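Local coordinates for uncharacterized protein Tfu_2867 (Thermobifida fusca, PDB 2QE6) that binds S-adenosylmethionine and is probably a methyltransferase, its substrate and the reaction it carries out being uncharacterised, at residues 189-195 with 266-272. The protein carries 1 engineered substitution. Numbering follows the deposited sequence.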
# COMPACT_ATOMS: atom_id res chain seq x y z
N GLY A 189 20.99 -0.95 -0.51
CA GLY A 189 20.55 -2.12 -1.27
C GLY A 189 19.10 -2.43 -1.00
O GLY A 189 18.55 -3.35 -1.58
N SER A 190 18.48 -1.62 -0.14
CA SER A 190 17.10 -1.75 0.21
C SER A 190 16.24 -1.01 -0.80
O SER A 190 16.76 -0.25 -1.62
CB SER A 190 16.90 -1.17 1.59
OG SER A 190 17.45 -2.03 2.58
N TYR A 191 14.93 -1.23 -0.73
CA TYR A 191 13.99 -0.54 -1.61
C TYR A 191 12.85 0.09 -0.83
O TYR A 191 12.50 -0.38 0.25
CB TYR A 191 13.43 -1.52 -2.64
CG TYR A 191 14.47 -2.08 -3.59
CD1 TYR A 191 15.26 -3.14 -3.23
CD2 TYR A 191 14.64 -1.54 -4.86
CE1 TYR A 191 16.20 -3.68 -4.12
CE2 TYR A 191 15.57 -2.05 -5.76
CZ TYR A 191 16.34 -3.14 -5.38
OH TYR A 191 17.27 -3.63 -6.23
N LEU A 192 12.30 1.17 -1.40
CA LEU A 192 11.03 1.76 -1.01
C LEU A 192 10.06 1.65 -2.19
O LEU A 192 10.39 2.10 -3.29
CB LEU A 192 11.22 3.24 -0.65
CG LEU A 192 10.01 4.03 -0.15
CD1 LEU A 192 9.46 3.46 1.12
CD2 LEU A 192 10.43 5.52 0.01
N PHE A 193 8.92 1.00 -1.96
CA PHE A 193 7.86 0.78 -2.98
C PHE A 193 6.62 1.54 -2.48
O PHE A 193 6.10 1.24 -1.40
CB PHE A 193 7.63 -0.74 -3.10
CG PHE A 193 6.53 -1.18 -4.04
CD1 PHE A 193 6.00 -0.36 -5.02
CD2 PHE A 193 6.10 -2.52 -4.00
CE1 PHE A 193 5.03 -0.82 -5.91
CE2 PHE A 193 5.12 -2.98 -4.87
CZ PHE A 193 4.60 -2.13 -5.85
N MSE A 194 6.18 2.58 -3.20
CA MSE A 194 4.98 3.29 -2.83
C MSE A 194 4.04 3.48 -4.01
O MSE A 194 4.48 3.53 -5.17
CB MSE A 194 5.34 4.70 -2.31
CG MSE A 194 6.43 4.68 -1.26
SE MSE A 194 6.53 6.36 -0.31
CE MSE A 194 7.52 7.46 -1.59
N THR A 195 2.74 3.62 -3.73
CA THR A 195 1.81 4.07 -4.76
C THR A 195 0.99 5.18 -4.12
O THR A 195 0.92 5.28 -2.91
CB THR A 195 0.95 2.97 -5.35
OG1 THR A 195 -0.09 2.63 -4.41
CG2 THR A 195 1.80 1.76 -5.72
N MSE A 266 -0.23 6.65 -9.19
CA MSE A 266 1.12 6.33 -9.70
C MSE A 266 1.85 5.40 -8.77
O MSE A 266 1.53 5.33 -7.62
CB MSE A 266 1.96 7.58 -9.92
CG MSE A 266 1.47 8.41 -11.07
SE MSE A 266 2.74 9.56 -11.86
CE MSE A 266 1.73 10.20 -13.35
N ALA A 267 2.83 4.69 -9.31
CA ALA A 267 3.66 3.75 -8.58
C ALA A 267 5.14 4.12 -8.83
O ALA A 267 5.49 4.62 -9.90
CB ALA A 267 3.42 2.31 -9.07
N GLY A 268 5.99 3.84 -7.84
CA GLY A 268 7.44 3.98 -7.98
C GLY A 268 8.14 3.04 -7.01
O GLY A 268 7.62 2.74 -5.95
N ILE A 269 9.30 2.55 -7.41
CA ILE A 269 10.18 1.80 -6.52
C ILE A 269 11.57 2.42 -6.65
O ILE A 269 12.05 2.66 -7.76
CB ILE A 269 10.27 0.32 -6.89
CG1 ILE A 269 8.94 -0.38 -6.66
CG2 ILE A 269 11.35 -0.40 -6.01
CD1 ILE A 269 9.01 -1.87 -6.85
N GLY A 270 12.18 2.73 -5.52
CA GLY A 270 13.51 3.31 -5.47
C GLY A 270 14.44 2.48 -4.62
O GLY A 270 14.02 1.86 -3.64
N ARG A 271 15.72 2.48 -4.99
CA ARG A 271 16.74 1.69 -4.31
C ARG A 271 17.67 2.62 -3.50
O ARG A 271 18.10 3.64 -3.99
CB ARG A 271 17.53 0.89 -5.33
CG ARG A 271 18.55 -0.05 -4.76
CD ARG A 271 19.28 -0.78 -5.86
NE ARG A 271 20.05 0.12 -6.71
CZ ARG A 271 21.28 0.54 -6.45
NH1 ARG A 271 21.91 0.13 -5.38
NH2 ARG A 271 21.88 1.37 -7.28
N LYS A 272 17.96 2.24 -2.26
CA LYS A 272 18.92 2.96 -1.43
C LYS A 272 20.32 2.61 -1.86
O LYS A 272 20.66 1.45 -1.95
CB LYS A 272 18.73 2.61 0.07
CG LYS A 272 19.53 3.46 0.96
CD LYS A 272 19.09 3.37 2.42
CE LYS A 272 19.69 4.48 3.28
NZ LYS A 272 19.18 4.38 4.70
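The antiparallel pairing of Y191-T195 with M266-R271 belongs to the sheet of a Rossmann-like methyltransferase, where the last strand, antiparallel to its neighbours, is inserted between the fifth and the sixth. L192 and G270 form a hydrogen-bonded pair, L192 N to G270 O and G270 N to L192 O both 2.9 Å. The next such pair joins M194 N to G268 O and G268 N to M194 O, both 3.1 Å and nearly along the C=O axis. The ladder continues with K272 N to S190 O and G189 N to K272 O, both 2.8 Å. L72 of helix 54-75 packs on Y191 and F193; I269 sits between the two rings and touches both. Its CD1 lies over one face of the F193 ring, 3.9 Å from the centroid, while I269 CG2 meets Y191 CD2 at 3.7 Å. R271, whose chi1 of -176° turns CG away from its own N, lays CG over one face of the Y191 ring, a CH-pi contact 4.0 Å from the centroid. Replacing Y191 by an alanine is likely to leave I269 CG2 and the R271 methylenes without their aromatic partner. This strand order, 3-2-1-4-5-7-6, is the signature of class I S-adenosylmethionine-dependent methyltransferases. The R271 guanidinium continues to a salt bridge with E235 on the edge strand 235-243. T195 CG2 packs on A267 CB, and T195 OG1 hydrogen-bonds N61, an S-adenosylmethionine-binding residue.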